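Long-range contact in thiol transferase (Phanerochaete chrysosporium, PDB 4F0B), which probably acts as a glutathione transferase of the Ure2p class and binds oxidized glutathione: residues K7-Y12 / G34-E39. Residues are numbered along the deposited sequence; the frame is centred on the assembly and turned at random.
Sequences KPVVHY and GGPDYE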
loop_
_atom_site.group_PDB
_atom_site.type_symbol
_atom_site.label_atom_id
_atom_site.label_comp_id
_atom_site.label_asym_id
_atom_site.label_seq_id
_atom_site.Cartn_x
_atom_site.Cartn_y
_atom_site.Cartn_z
ATOM N N LYS A 7 4.005 -4.631 29.071
ATOM C CA LYS A 7 3.517 -4.707 27.709
ATOM C C LYS A 7 4.031 -3.505 26.911
ATOM O O LYS A 7 3.390 -2.449 26.887
ATOM C CB LYS A 7 1.989 -4.726 27.735
ATOM C CG LYS A 7 1.391 -5.950 28.429
ATOM C CD LYS A 7 -0.128 -5.934 28.341
ATOM C CE LYS A 7 -0.726 -7.319 28.530
ATOM N NZ LYS A 7 -0.402 -7.870 29.871
ATOM N N PRO A 8 5.196 -3.662 26.253
ATOM C CA PRO A 8 5.824 -2.562 25.517
ATOM C C PRO A 8 5.152 -2.225 24.212
ATOM O O PRO A 8 5.440 -1.149 23.680
ATOM C CB PRO A 8 7.224 -3.086 25.209
ATOM C CG PRO A 8 7.153 -4.554 25.382
ATOM C CD PRO A 8 6.062 -4.851 26.327
ATOM N N VAL A 9 4.332 -3.124 23.676
ATOM C CA VAL A 9 3.558 -2.807 22.482
ATOM C C VAL A 9 2.103 -2.743 22.898
ATOM O O VAL A 9 1.634 -3.600 23.664
ATOM C CB VAL A 9 3.768 -3.884 21.384
ATOM C CG1 VAL A 9 2.826 -3.646 20.235
ATOM C CG2 VAL A 9 5.211 -3.830 20.876
ATOM N N VAL A 10 1.397 -1.709 22.460
ATOM C CA VAL A 10 -0.067 -1.664 22.581
ATOM C C VAL A 10 -0.649 -1.763 21.172
ATOM O O VAL A 10 -0.225 -1.039 20.271
ATOM C CB VAL A 10 -0.542 -0.355 23.227
ATOM C CG1 VAL A 10 -2.063 -0.359 23.404
ATOM C CG2 VAL A 10 0.162 -0.118 24.589
ATOM N N HIS A 11 -1.572 -2.707 20.961
ATOM C CA HIS A 11 -2.186 -2.933 19.655
ATOM C C HIS A 11 -3.631 -2.481 19.683
ATOM O O HIS A 11 -4.436 -3.086 20.413
ATOM C CB HIS A 11 -2.146 -4.433 19.340
ATOM C CG HIS A 11 -2.627 -4.773 17.952
ATOM N ND1 HIS A 11 -3.241 -5.972 17.677
ATOM C CD2 HIS A 11 -2.599 -4.087 16.775
ATOM C CE1 HIS A 11 -3.540 -6.034 16.385
ATOM N NE2 HIS A 11 -3.177 -4.895 15.817
ATOM N N TYR A 12 -3.949 -1.438 18.904
ATOM C CA TYR A 12 -5.302 -0.923 18.786
ATOM C C TYR A 12 -5.925 -1.594 17.576
ATOM O O TYR A 12 -5.439 -1.409 16.440
ATOM C CB TYR A 12 -5.258 0.599 18.585
ATOM C CG TYR A 12 -4.666 1.331 19.766
ATOM C CD1 TYR A 12 -5.475 1.767 20.823
ATOM C CD2 TYR A 12 -3.285 1.572 19.849
ATOM C CE1 TYR A 12 -4.942 2.429 21.926
ATOM C CE2 TYR A 12 -2.737 2.225 20.968
ATOM C CZ TYR A 12 -3.583 2.655 21.988
ATOM O OH TYR A 12 -3.106 3.292 23.091
ATOM N N GLY A 34 10.110 -15.261 22.604
ATOM C CA GLY A 34 9.611 -15.116 23.963
ATOM C C GLY A 34 9.011 -13.736 24.249
ATOM O O GLY A 34 8.618 -13.435 25.379
ATOM N N GLY A 35 8.919 -12.895 23.214
ATOM C CA GLY A 35 8.339 -11.563 23.319
ATOM C C GLY A 35 8.301 -10.928 21.929
ATOM O O GLY A 35 8.739 -11.561 20.964
ATOM N N PRO A 36 7.771 -9.696 21.804
ATOM C CA PRO A 36 7.286 -8.850 22.900
ATOM C C PRO A 36 5.872 -9.191 23.370
ATOM O O PRO A 36 4.997 -9.555 22.576
ATOM C CB PRO A 36 7.300 -7.446 22.283
ATOM C CG PRO A 36 6.967 -7.699 20.809
ATOM C CD PRO A 36 7.605 -9.042 20.486
ATOM N N ASP A 37 5.622 -9.030 24.665
ATOM C CA ASP A 37 4.250 -9.038 25.135
ATOM C C ASP A 37 3.560 -7.741 24.754
ATOM O O ASP A 37 4.212 -6.726 24.495
ATOM C CB ASP A 37 4.198 -9.228 26.651
ATOM C CG ASP A 37 4.602 -10.634 27.073
ATOM O OD1 ASP A 37 3.967 -11.595 26.577
ATOM O OD2 ASP A 37 5.560 -10.782 27.873
ATOM N N TYR A 38 2.241 -7.776 24.702
ATOM C CA TYR A 38 1.467 -6.654 24.192
ATOM C C TYR A 38 0.088 -6.557 24.858
ATOM O O TYR A 38 -0.473 -7.554 25.340
ATOM C CB TYR A 38 1.344 -6.723 22.633
ATOM C CG TYR A 38 0.576 -7.926 22.126
ATOM C CD1 TYR A 38 1.209 -9.156 21.966
ATOM C CD2 TYR A 38 -0.781 -7.837 21.844
ATOM C CE1 TYR A 38 0.520 -10.275 21.543
ATOM C CE2 TYR A 38 -1.491 -8.946 21.369
ATOM C CZ TYR A 38 -0.832 -10.151 21.232
ATOM O OH TYR A 38 -1.539 -11.257 20.847
ATOM N N GLU A 39 -0.426 -5.335 24.926
ATOM C CA GLU A 39 -1.799 -5.065 25.303
ATOM C C GLU A 39 -2.605 -4.960 24.040
ATOM O O GLU A 39 -2.126 -4.424 23.013
ATOM C CB GLU A 39 -1.911 -3.708 26.051
ATOM C CG GLU A 39 -3.375 -3.191 26.281
ATOM C CD GLU A 39 -3.482 -1.834 27.001
ATOM O OE1 GLU A 39 -2.446 -1.149 27.192
ATOM O OE2 GLU A 39 -4.619 -1.438 27.402
HETATM O O HOH W 1 0.550 -1.460 27.971
#
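The backbone carbonyl of V9 takes two donors from the neighbouring strand: the amide N of E39 hydrogen-bonds V9 O at 3.0 Å, and Y38 CA adds a CA-H...O contact at 3.1 Å from the same oxygen. One step on, H11 N donates to E39 O over 2.7 Å, nearly straight at 171°. E39 thus gives its N-H to V9 and receives that of H11, the exchange expected of parallel strands, with V10 lying between the two bonded residues. Beta-branched V9 and V10 suit this extended backbone. The pairing closes the beta-alpha-beta unit of the thioredoxin-like N-terminal domain of glutathione transferases: strand 9-13 runs into helix 20-33, and the chain returns as strand 38-42, the outermost strand of the sheet within this chain. On the helix side, V9 CB and Y38 CB meet at 3.9 Å. Tyrosine serves two roles here: the Y38 side chain packs on L26, while its hydroxyl hydrogen-bonds E27. P36, which follows a cis peptide bond, sets its ring against L26 and V9 CG2 with no side-chain polar group to bury. On the other face, E39 CG is anti to the backbone N (chi1 170°) and the extended chain lies beside V10, OE1 coming 3.8 Å from V10 CG2; a water donates to both E39 OE1 and K7 O. The aliphatic part of K7 runs across the Y38-E39 peptide, its CD 3.7 Å from E39 CB. Lysine and glutamate suit this more exposed face, where their methylenes pack while their polar ends can meet solvent. D37 O is buried without a partner: V9 N, the amide that the register would set against it, stands 3.7 Å away, too far for a hydrogen bond, and P8 CD lies 3.2 Å from D37 O instead.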